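Local coordinates for flavin-nucleotide-binding protein (Mycobacterium smegmatis, PDB 4YBN) that binds FAD and heme in a split beta-barrel fold of the pyridoxamine 5'-phosphate oxidase-related family, and is probably an oxidoreductase, at residues S99-S104 with L165-P170; T190-P195 with R212-E217; V37-D42 with L70-E75. All blocks are in the same frame, centred on the assembly; numbering follows the deposited sequence.

Interaction 1 (S99-S104 with L165-P170); sequences SFRYRS and LSEGWP. With FAD (flavin-adenine dinucleotide), chain K.
Y102 and S166 form an antiparallel hydrogen-bonded pair where strands 99-108 and 161-166 lie side by side in the split beta-barrel. S166 N gives a nearly straight bond to Y102 O (2.9 Å, 172°). Y102 N returns one to S166 O.

The tight part is on the sheet face that carries these two side chains. The Y102 ring is sandwiched. S166 CB lies over one face, 3.9 Å from the Y102 ring centroid, in a CH-pi contact. The methyl-bearing end of the FAD isoalloxazine lies over the opposite face, with FAD C8 above the ring centre. The polar ends turn to the heme site: Y102 OH bonds to heme O1A, and S166 OG to K17.

The other face is looser. R103 CG only brushes L165 CD2, at 3.9 Å, while the R103 guanidinium pairs with D87. The exposed E167 keeps its OE1 4.4 Å from R101 NE, well out of the guanidinium plane, too far for a salt bridge. R101 makes a firm grip at the more open loop end. It runs extended past the end of strand 161-166, and its NE and NH2 both hold G168 O side-on, at 2.8 and 3.0 Å. The same guanidinium points its edge at the face of W169 in a cation-pi contact, with NH2 above the centre of the indole and 3.5 Å from W169 CE2.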
loop_
_atom_site.group_PDB
_atom_site.type_symbol
_atom_site.label_atom_id
_atom_site.label_comp_id
_atom_site.label_asym_id
_atom_site.label_seq_id
_atom_site.Cartn_x
_atom_site.Cartn_y
_atom_site.Cartn_z
ATOM N N SER A 99 14.357 -6.505 -7.923
ATOM C CA SER A 99 13.415 -5.383 -7.904
ATOM C C SER A 99 12.032 -5.833 -7.485
ATOM O O SER A 99 11.902 -6.906 -6.900
ATOM C CB SER A 99 13.366 -4.714 -9.269
ATOM O OG SER A 99 12.936 -3.378 -9.142
ATOM N N PHE A 100 11.036 -4.990 -7.771
ATOM C CA PHE A 100 9.637 -5.317 -7.655
ATOM C C PHE A 100 8.933 -4.875 -8.890
ATOM O O PHE A 100 9.303 -3.865 -9.465
ATOM C CB PHE A 100 9.003 -4.612 -6.506
ATOM C CG PHE A 100 9.473 -5.071 -5.146
ATOM C CD1 PHE A 100 9.135 -6.249 -4.671
ATOM C CD2 PHE A 100 10.209 -4.256 -4.350
ATOM C CE1 PHE A 100 9.521 -6.654 -3.434
ATOM C CE2 PHE A 100 10.626 -4.652 -3.123
ATOM C CZ PHE A 100 10.279 -5.851 -2.660
ATOM N N ARG A 101 7.899 -5.615 -9.292
ATOM C CA ARG A 101 6.977 -5.128 -10.243
ATOM C C ARG A 101 5.927 -4.365 -9.417
ATOM O O ARG A 101 5.475 -4.797 -8.371
ATOM C CB ARG A 101 6.349 -6.254 -11.030
ATOM C CG ARG A 101 7.171 -6.714 -12.188
ATOM C CD ARG A 101 6.388 -7.755 -12.958
ATOM N NE ARG A 101 7.107 -8.222 -14.158
ATOM C CZ ARG A 101 6.715 -9.224 -14.941
ATOM N NH1 ARG A 101 5.600 -9.905 -14.652
ATOM N NH2 ARG A 101 7.453 -9.585 -16.020
ATOM N N TYR A 102 5.522 -3.230 -9.932
ATOM C CA TYR A 102 4.493 -2.407 -9.261
ATOM C C TYR A 102 3.913 -1.358 -10.173
ATOM O O TYR A 102 4.446 -1.115 -11.264
ATOM C CB TYR A 102 5.136 -1.715 -8.105
ATOM C CG TYR A 102 6.200 -0.719 -8.549
ATOM C CD1 TYR A 102 5.841 0.539 -9.063
ATOM C CD2 TYR A 102 7.572 -1.028 -8.457
ATOM C CE1 TYR A 102 6.803 1.466 -9.442
ATOM C CE2 TYR A 102 8.539 -0.093 -8.822
ATOM C CZ TYR A 102 8.148 1.147 -9.319
ATOM O OH TYR A 102 9.087 2.076 -9.692
ATOM N N ARG A 103 2.826 -0.720 -9.710
ATOM C CA ARG A 103 2.229 0.448 -10.366
ATOM C C ARG A 103 1.955 1.420 -9.222
ATOM O O ARG A 103 1.460 0.993 -8.179
ATOM C CB ARG A 103 0.907 0.073 -10.996
ATOM C CG ARG A 103 0.893 -0.846 -12.195
ATOM C CD ARG A 103 -0.516 -1.328 -12.435
ATOM N NE ARG A 103 -0.761 -2.471 -11.566
ATOM C CZ ARG A 103 -1.932 -3.012 -11.292
ATOM N NH1 ARG A 103 -3.052 -2.512 -11.832
ATOM N NH2 ARG A 103 -1.972 -4.068 -10.443
ATOM N N SER A 104 2.313 2.682 -9.344
ATOM C CA SER A 104 2.133 3.585 -8.262
ATOM C C SER A 104 1.693 4.956 -8.803
ATOM O O SER A 104 2.202 5.384 -9.840
ATOM C CB SER A 104 3.465 3.790 -7.477
ATOM O OG SER A 104 3.109 4.584 -6.313
ATOM N N LEU A 165 5.251 2.927 -13.555
ATOM C CA LEU A 165 4.898 1.545 -13.884
ATOM C C LEU A 165 6.180 0.716 -14.049
ATOM O O LEU A 165 7.010 1.049 -14.890
ATOM C CB LEU A 165 4.093 1.468 -15.203
ATOM C CG LEU A 165 2.930 2.464 -15.434
ATOM C CD1 LEU A 165 2.358 2.367 -16.856
ATOM C CD2 LEU A 165 1.812 2.183 -14.427
ATOM N N SER A 166 6.315 -0.377 -13.302
ATOM C CA SER A 166 7.403 -1.350 -13.482
ATOM C C SER A 166 6.838 -2.726 -13.660
ATOM O O SER A 166 6.327 -3.290 -12.719
ATOM C CB SER A 166 8.302 -1.364 -12.277
ATOM O OG SER A 166 9.563 -1.891 -12.642
ATOM N N GLU A 167 6.832 -3.247 -14.880
ATOM C CA GLU A 167 6.305 -4.584 -15.115
ATOM C C GLU A 167 7.246 -5.387 -15.991
ATOM O O GLU A 167 6.792 -6.271 -16.730
ATOM C CB GLU A 167 4.912 -4.528 -15.783
ATOM C CG GLU A 167 3.837 -3.747 -15.016
ATOM C CD GLU A 167 3.458 -4.376 -13.686
ATOM O OE1 GLU A 167 3.725 -5.575 -13.466
ATOM O OE2 GLU A 167 2.897 -3.674 -12.840
ATOM N N GLY A 168 8.539 -5.119 -15.882
ATOM C CA GLY A 168 9.539 -5.710 -16.781
ATOM C C GLY A 168 10.139 -6.960 -16.217
ATOM O O GLY A 168 9.545 -7.600 -15.295
ATOM N N TRP A 169 11.299 -7.323 -16.780
ATOM C CA TRP A 169 12.078 -8.499 -16.372
ATOM C C TRP A 169 13.417 -8.092 -15.760
ATOM O O TRP A 169 13.808 -6.967 -15.900
ATOM C CB TRP A 169 12.370 -9.353 -17.602
ATOM C CG TRP A 169 11.193 -9.898 -18.170
ATOM C CD1 TRP A 169 10.523 -9.433 -19.258
ATOM C CD2 TRP A 169 10.455 -11.013 -17.671
ATOM N NE1 TRP A 169 9.413 -10.213 -19.476
ATOM C CE2 TRP A 169 9.353 -11.191 -18.519
ATOM C CE3 TRP A 169 10.640 -11.900 -16.603
ATOM C CZ2 TRP A 169 8.424 -12.206 -18.326
ATOM C CZ3 TRP A 169 9.723 -12.906 -16.418
ATOM C CH2 TRP A 169 8.644 -13.058 -17.284
ATOM N N PRO A 170 14.156 -9.029 -15.098
ATOM C CA PRO A 170 15.461 -8.657 -14.595
ATOM C C PRO A 170 16.397 -8.125 -15.736
ATOM O O PRO A 170 16.347 -8.625 -16.884
ATOM C CB PRO A 170 16.015 -9.977 -14.068
ATOM C CG PRO A 170 14.863 -10.846 -13.833
ATOM C CD PRO A 170 13.819 -10.431 -14.807
HETATM P PA FAD K . 12.007 12.301 -7.024
HETATM O O1A FAD K . 12.793 12.915 -8.148
HETATM O O2A FAD K . 12.535 12.503 -5.635
HETATM O O5B FAD K . 10.427 12.754 -7.203
HETATM C C5B FAD K . 9.983 13.614 -8.274
HETATM C C4B FAD K . 8.541 13.295 -8.691
HETATM O O4B FAD K . 8.495 12.005 -9.330
HETATM C C3B FAD K . 7.532 13.086 -7.554
HETATM O O3B FAD K . 7.075 14.279 -6.891
HETATM C C2B FAD K . 6.446 12.207 -8.199
HETATM O O2B FAD K . 5.440 12.982 -8.838
HETATM C C1B FAD K . 7.203 11.400 -9.264
HETATM N N9A FAD K . 7.309 10.006 -8.820
HETATM C C8A FAD K . 8.467 9.497 -8.336
HETATM N N7A FAD K . 8.278 8.202 -7.945
HETATM C C5A FAD K . 6.991 7.883 -8.177
HETATM C C6A FAD K . 6.187 6.653 -7.956
HETATM N N6A FAD K . 6.831 5.583 -7.437
HETATM N N1A FAD K . 4.871 6.671 -8.328
HETATM C C2A FAD K . 4.282 7.795 -8.838
HETATM N N3A FAD K . 4.985 8.929 -9.053
HETATM C C4A FAD K . 6.331 9.055 -8.758
HETATM N N1 FAD K . 12.696 3.035 -5.194
HETATM C C2 FAD K . 13.908 2.766 -4.625
HETATM O O2 FAD K . 14.753 3.669 -4.819
HETATM N N3 FAD K . 14.146 1.626 -3.911
HETATM C C4 FAD K . 13.151 0.699 -3.657
HETATM O O4 FAD K . 13.225 -0.361 -2.972
HETATM C C4X FAD K . 11.824 0.916 -4.276
HETATM N N5 FAD K . 10.795 0.053 -4.079
HETATM C C5X FAD K . 9.579 0.333 -4.619
HETATM C C6 FAD K . 8.554 -0.536 -4.444
HETATM C C7 FAD K . 7.330 -0.268 -5.032
HETATM C C7M FAD K . 6.183 -1.202 -4.832
HETATM C C8 FAD K . 7.084 0.957 -5.822
HETATM C C8M FAD K . 5.726 1.262 -6.400
HETATM C C9 FAD K . 8.120 1.825 -6.007
HETATM C C9A FAD K . 9.353 1.552 -5.429
HETATM N N10 FAD K . 10.399 2.462 -5.590
HETATM C C10 FAD K . 11.652 2.167 -5.054
HETATM C "C1'" FAD K . 10.224 3.679 -6.423
HETATM C "C2'" FAD K . 10.182 4.977 -5.661
HETATM O "O2'" FAD K . 8.815 5.297 -5.411
HETATM C "C3'" FAD K . 10.767 6.050 -6.582
HETATM O "O3'" FAD K . 10.159 5.939 -7.912
HETATM C "C4'" FAD K . 12.316 5.938 -6.610
HETATM O "O4'" FAD K . 12.875 6.067 -5.271
HETATM C "C5'" FAD K . 12.903 7.007 -7.513
HETATM O "O5'" FAD K . 12.309 8.247 -7.161
HETATM P P FAD K . 12.839 9.634 -7.777
HETATM O O1P FAD K . 12.732 9.425 -9.265
HETATM O O2P FAD K . 14.139 9.987 -7.153
HETATM O O3P FAD K . 11.762 10.707 -7.300
#

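Interaction 2 (T190-P195 with R212-E217)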
loop_
_atom_site.group_PDB
_atom_site.type_symbol
_atom_site.label_atom_id
_atom_site.label_comp_id
_atom_site.label_asym_id
_atom_site.label_seq_id
_atom_site.Cartn_x
_atom_site.Cartn_y
_atom_site.Cartn_z
ATOM N N THR A 190 -3.682 -9.988 -5.263
ATOM C CA THR A 190 -4.506 -9.805 -4.112
ATOM C C THR A 190 -5.858 -10.255 -4.527
ATOM O O THR A 190 -6.365 -9.841 -5.559
ATOM C CB THR A 190 -4.422 -8.357 -3.627
ATOM O OG1 THR A 190 -3.104 -8.158 -3.095
ATOM C CG2 THR A 190 -5.418 -8.103 -2.509
ATOM N N GLN A 191 -6.422 -11.179 -3.740
ATOM C CA GLN A 191 -7.655 -11.832 -4.069
ATOM C C GLN A 191 -8.658 -11.855 -2.921
ATOM O O GLN A 191 -8.264 -11.974 -1.772
ATOM C CB GLN A 191 -7.361 -13.262 -4.490
ATOM C CG GLN A 191 -7.612 -13.447 -5.977
ATOM C CD GLN A 191 -6.849 -14.636 -6.482
ATOM O OE1 GLN A 191 -5.635 -14.555 -6.707
ATOM N NE2 GLN A 191 -7.554 -15.769 -6.641
ATOM N N TYR A 192 -9.932 -11.821 -3.281
ATOM C CA TYR A 192 -11.019 -11.987 -2.337
ATOM C C TYR A 192 -11.125 -13.483 -1.938
ATOM O O TYR A 192 -11.080 -14.332 -2.786
ATOM C CB TYR A 192 -12.337 -11.581 -2.960
ATOM C CG TYR A 192 -12.517 -10.123 -3.304
ATOM C CD1 TYR A 192 -12.660 -9.189 -2.318
ATOM C CD2 TYR A 192 -12.519 -9.702 -4.648
ATOM C CE1 TYR A 192 -12.806 -7.854 -2.626
ATOM C CE2 TYR A 192 -12.674 -8.391 -4.960
ATOM C CZ TYR A 192 -12.818 -7.474 -3.941
ATOM O OH TYR A 192 -12.973 -6.129 -4.283
ATOM N N GLY A 193 -11.217 -13.763 -0.645
ATOM C CA GLY A 193 -11.564 -15.076 -0.131
ATOM C C GLY A 193 -13.073 -15.322 -0.073
ATOM O O GLY A 193 -13.894 -14.446 -0.339
ATOM N N ALA A 194 -13.440 -16.571 0.240
ATOM C CA ALA A 194 -14.854 -16.924 0.422
ATOM C C ALA A 194 -15.395 -16.052 1.554
ATOM O O ALA A 194 -14.699 -15.854 2.559
ATOM C CB ALA A 194 -14.963 -18.423 0.812
ATOM N N PRO A 195 -16.604 -15.515 1.407
ATOM C CA PRO A 195 -17.086 -14.644 2.453
ATOM C C PRO A 195 -17.422 -15.313 3.754
ATOM O O PRO A 195 -17.824 -16.487 3.795
ATOM C CB PRO A 195 -18.320 -14.008 1.875
ATOM C CG PRO A 195 -18.239 -14.251 0.375
ATOM C CD PRO A 195 -17.540 -15.567 0.269
ATOM N N ARG A 212 -21.653 -11.370 -4.118
ATOM C CA ARG A 212 -21.340 -12.490 -5.013
ATOM C C ARG A 212 -20.338 -12.086 -6.070
ATOM O O ARG A 212 -19.462 -12.868 -6.425
ATOM C CB ARG A 212 -22.608 -13.035 -5.697
ATOM C CG ARG A 212 -23.673 -13.427 -4.708
ATOM C CD ARG A 212 -24.719 -14.372 -5.269
ATOM N NE ARG A 212 -25.421 -13.785 -6.403
ATOM C CZ ARG A 212 -26.699 -13.431 -6.386
ATOM N NH1 ARG A 212 -27.429 -13.589 -5.282
ATOM N NH2 ARG A 212 -27.248 -12.896 -7.469
ATOM N N GLY A 213 -20.417 -10.831 -6.497
ATOM C CA GLY A 213 -19.402 -10.176 -7.351
ATOM C C GLY A 213 -17.998 -9.988 -6.819
ATOM O O GLY A 213 -17.023 -9.838 -7.602
ATOM N N MET A 214 -17.847 -9.984 -5.504
ATOM C CA MET A 214 -16.540 -9.759 -4.877
ATOM C C MET A 214 -15.736 -11.059 -4.915
ATOM O O MET A 214 -15.555 -11.742 -3.934
ATOM C CB MET A 214 -16.732 -9.233 -3.434
ATOM C CG MET A 214 -17.326 -7.825 -3.465
ATOM S SD MET A 214 -17.802 -7.381 -1.797
ATOM C CE MET A 214 -16.215 -6.839 -1.178
ATOM N N THR A 215 -15.326 -11.415 -6.125
ATOM C CA THR A 215 -14.550 -12.592 -6.346
ATOM C C THR A 215 -13.443 -12.264 -7.391
ATOM O O THR A 215 -13.578 -11.338 -8.192
ATOM C CB THR A 215 -15.487 -13.723 -6.831
ATOM O OG1 THR A 215 -14.859 -14.982 -6.583
ATOM C CG2 THR A 215 -15.843 -13.539 -8.320
ATOM N N GLY A 216 -12.388 -13.042 -7.386
ATOM C CA GLY A 216 -11.218 -12.791 -8.244
ATOM C C GLY A 216 -10.272 -11.815 -7.578
ATOM O O GLY A 216 -10.257 -11.634 -6.341
ATOM N N GLU A 217 -9.553 -11.108 -8.422
ATOM C CA GLU A 217 -8.592 -10.162 -7.960
ATOM C C GLU A 217 -9.243 -8.862 -7.578
ATOM O O GLU A 217 -10.130 -8.325 -8.224
ATOM C CB GLU A 217 -7.511 -9.915 -8.995
ATOM C CG GLU A 217 -6.634 -11.122 -9.230
ATOM C CD GLU A 217 -5.552 -10.865 -10.270
ATOM O OE1 GLU A 217 -5.298 -9.700 -10.649
ATOM O OE2 GLU A 217 -4.944 -11.844 -10.705
HETATM O O HOH W 1 -12.347 -14.560 -5.395
HETATM O O HOH W 2 -15.632 -13.884 -2.437
#
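The last residues of strand 184-192 are met by the loop that follows helix 209-212, near the C-terminal end of the modelled chain. The loop runs roughly antiparallel to the strand, and Q191 and E217 join the two by a single backbone bridge. The clear hydrogen bond between the segments goes from Y192 N to G216 O, at 3.1 Å and 168°. The same oxygen also touches the aliphatic part of Q191, with CG at 3.2 Å from G216 O. E217 CA adds a CH···O contact to T190 O at 3.3 Å.

Y192 carries most of the side-chain contact, and its ring comes against M214. CB of M214 sits over the centre of the Y192 ring, 4.1 Å from the centroid and 5° off the ring normal, a CH-pi contact. The M214 chain bends at chi3, and its CE comes within 3.8 Å of Y192 CE1.

The strand is also part of the dimer interface. T190, Q191 and Y192 pair in an antiparallel ladder with a strand of the second subunit, so the sheet continues from one chain into the other. T190 OG1 bonds to T190 OG1 of the second subunit. M214 packs on V89 of the second subunit.

The loop bends sharply at M214, the centre of an inverse gamma turn. G216 has a positive phi (85°) and backbone angles that suit glycine.

Two waters fill in the polar links. One donates to Y192 O and bonds to T215 OG1; its very short approach to G216 N is doubtful. The other donates to both G193 O, at 2.8 Å, and M214 O.

Interaction 3 (V37-D42 with L70-E75)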
loop_
_atom_site.group_PDB
_atom_site.type_symbol
_atom_site.label_atom_id
_atom_site.label_comp_id
_atom_site.label_asym_id
_atom_site.label_seq_id
_atom_site.Cartn_x
_atom_site.Cartn_y
_atom_site.Cartn_z
ATOM N N VAL A 37 -2.237 8.884 2.579
ATOM C CA VAL A 37 -2.330 10.333 2.484
ATOM C C VAL A 37 -1.291 10.975 3.400
ATOM O O VAL A 37 -1.133 10.590 4.521
ATOM C CB VAL A 37 -3.692 10.820 2.911
ATOM C CG1 VAL A 37 -3.727 12.343 2.983
ATOM C CG2 VAL A 37 -4.764 10.308 1.987
ATOM N N ALA A 38 -0.532 11.883 2.839
ATOM C CA ALA A 38 0.520 12.601 3.543
ATOM C C ALA A 38 0.161 14.079 3.616
ATOM O O ALA A 38 -0.328 14.661 2.624
ATOM C CB ALA A 38 1.800 12.436 2.779
ATOM N N LEU A 39 0.387 14.692 4.777
ATOM C CA LEU A 39 0.197 16.071 4.979
ATOM C C LEU A 39 1.235 16.547 6.032
ATOM O O LEU A 39 2.036 15.768 6.549
ATOM C CB LEU A 39 -1.202 16.357 5.462
ATOM C CG LEU A 39 -1.664 15.830 6.807
ATOM C CD1 LEU A 39 -2.728 16.730 7.393
ATOM C CD2 LEU A 39 -2.198 14.411 6.637
ATOM N N VAL A 40 1.215 17.835 6.306
ATOM C CA VAL A 40 2.182 18.454 7.212
ATOM C C VAL A 40 1.397 19.021 8.391
ATOM O O VAL A 40 0.328 19.660 8.216
ATOM C CB VAL A 40 2.896 19.559 6.486
ATOM C CG1 VAL A 40 4.002 20.159 7.336
ATOM C CG2 VAL A 40 3.509 19.057 5.178
ATOM N N ARG A 41 1.863 18.708 9.593
ATOM C CA ARG A 41 1.384 19.352 10.834
ATOM C C ARG A 41 2.567 19.886 11.588
ATOM O O ARG A 41 3.541 19.136 11.858
ATOM C CB ARG A 41 0.711 18.341 11.735
ATOM C CG ARG A 41 -0.453 17.660 11.081
ATOM C CD ARG A 41 -1.699 18.558 11.071
ATOM N NE ARG A 41 -1.817 19.494 9.939
ATOM C CZ ARG A 41 -2.672 20.522 9.887
ATOM N NH1 ARG A 41 -3.435 20.820 10.925
ATOM N NH2 ARG A 41 -2.735 21.280 8.806
ATOM N N ASP A 42 2.533 21.192 11.866
ATOM C CA ASP A 42 3.595 21.862 12.621
ATOM C C ASP A 42 4.958 21.549 12.083
ATOM O O ASP A 42 5.875 21.191 12.812
ATOM C CB ASP A 42 3.456 21.526 14.105
ATOM C CG ASP A 42 2.061 21.900 14.635
ATOM O OD1 ASP A 42 1.482 22.899 14.125
ATOM O OD2 ASP A 42 1.514 21.188 15.501
ATOM N N LEU A 70 -8.638 13.924 9.292
ATOM C CA LEU A 70 -9.614 14.373 8.273
ATOM C C LEU A 70 -9.975 15.841 8.440
ATOM O O LEU A 70 -10.107 16.551 7.440
ATOM C CB LEU A 70 -10.857 13.478 8.251
ATOM C CG LEU A 70 -10.521 12.042 7.843
ATOM C CD1 LEU A 70 -11.809 11.272 7.984
ATOM C CD2 LEU A 70 -10.023 11.928 6.414
ATOM N N ARG A 71 -10.120 16.294 9.687
ATOM C CA ARG A 71 -10.345 17.730 9.952
ATOM C C ARG A 71 -9.250 18.615 9.395
ATOM O O ARG A 71 -9.520 19.683 8.887
ATOM C CB ARG A 71 -10.487 18.042 11.448
ATOM C CG ARG A 71 -11.853 17.791 12.028
ATOM C CD ARG A 71 -11.851 18.192 13.499
ATOM N NE ARG A 71 -13.060 17.713 14.148
ATOM C CZ ARG A 71 -13.410 18.012 15.395
ATOM N NH1 ARG A 71 -12.631 18.794 16.140
ATOM N NH2 ARG A 71 -14.552 17.532 15.891
ATOM N N ALA A 72 -8.035 18.172 9.481
ATOM C CA ALA A 72 -6.889 18.920 8.977
ATOM C C ALA A 72 -6.997 19.078 7.494
ATOM O O ALA A 72 -6.844 20.158 6.949
ATOM C CB ALA A 72 -5.590 18.245 9.381
ATOM N N LEU A 73 -7.410 18.023 6.801
ATOM C CA LEU A 73 -7.605 18.110 5.395
ATOM C C LEU A 73 -8.808 18.962 5.025
ATOM O O LEU A 73 -8.770 19.690 4.053
ATOM C CB LEU A 73 -7.836 16.710 4.824
ATOM C CG LEU A 73 -6.618 15.748 4.889
ATOM C CD1 LEU A 73 -7.124 14.375 4.457
ATOM C CD2 LEU A 73 -5.548 16.225 3.940
ATOM N N ALA A 74 -9.877 18.848 5.787
ATOM C CA ALA A 74 -11.070 19.645 5.557
ATOM C C ALA A 74 -10.754 21.172 5.714
ATOM O O ALA A 74 -11.232 22.000 4.971
ATOM C CB ALA A 74 -12.103 19.304 6.551
ATOM N N GLU A 75 -9.827 21.472 6.590
ATOM C CA GLU A 75 -9.396 22.864 6.855
ATOM C C GLU A 75 -8.363 23.345 5.845
ATOM O O GLU A 75 -7.903 24.489 5.919
ATOM C CB GLU A 75 -8.853 22.968 8.266
ATOM C CG GLU A 75 -9.996 22.838 9.283
ATOM C CD GLU A 75 -9.551 22.667 10.756
ATOM O OE1 GLU A 75 -8.363 22.771 11.120
ATOM O OE2 GLU A 75 -10.418 22.359 11.599
HETATM O O HOH W 3 -5.232 22.126 7.989
#
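R41 lays its guanidinium flat over A72. The CB of A72 sits above the middle of that plane, 3.7 Å from both R41 NH1 and CZ, so a methyl group meets a face rather than an N-H edge. The arginine chain folds at chi2 (-78°) and chi3 (86°). This turns NE back onto the preceding residue, where it donates to V40 O at 2.8 Å. That bond helps fix the guanidinium over the helix.

Strand 34-41 and helix 68-74 cross steeply here. The axes of the short segments pass 10.0 Å apart, at 78°. L39 and V37 point their CB atoms at the helix, while A72 turns its own CB to the strand. L39 reaches A72 with its CD1, 3.8 Å from A72 CB, and the same methyl only just reaches L73 CD2. V37 meets L73 methyl to methyl, CG1 to CD1 at 4.2 Å. F48 of strand 44-55 borders both L39 and L73, and L152 and F111 close in on L73 from other strands. This is helix-on-sheet packing in the flavin-binding domain, and L70 of the same helix lines an FAD pocket.

A water bridges the two segments. It donates to A72 O at 2.7 Å and accepts a weak bond from R41 NH2.

No direct hydrogen bond or salt bridge joins the two segments. The buried part therefore rests on methyl contacts, while the exposed arginine adds a face contact and a weak water link to A72 O.

In the fold
All three contacts reach the same antiparallel sheet and touch the second subunit, yet none touches another. Interaction 3 is the most buried. It sets a helix across a strand through apolar groups, with a single bridging water. Interaction 1 is partly buried and joins two neighbouring strands by backbone bonds. One flank faces FAD and heme, and the other carries charged residues at the surface. Interaction 2 is a surface contact, where a loop is held by one direct hydrogen bond, a ring face and two waters. It lies about 24 Å from interaction 1 and 33 Å from interaction 3, centre to centre. Interactions 2 and 3 lie on opposite sides of the chain's centre.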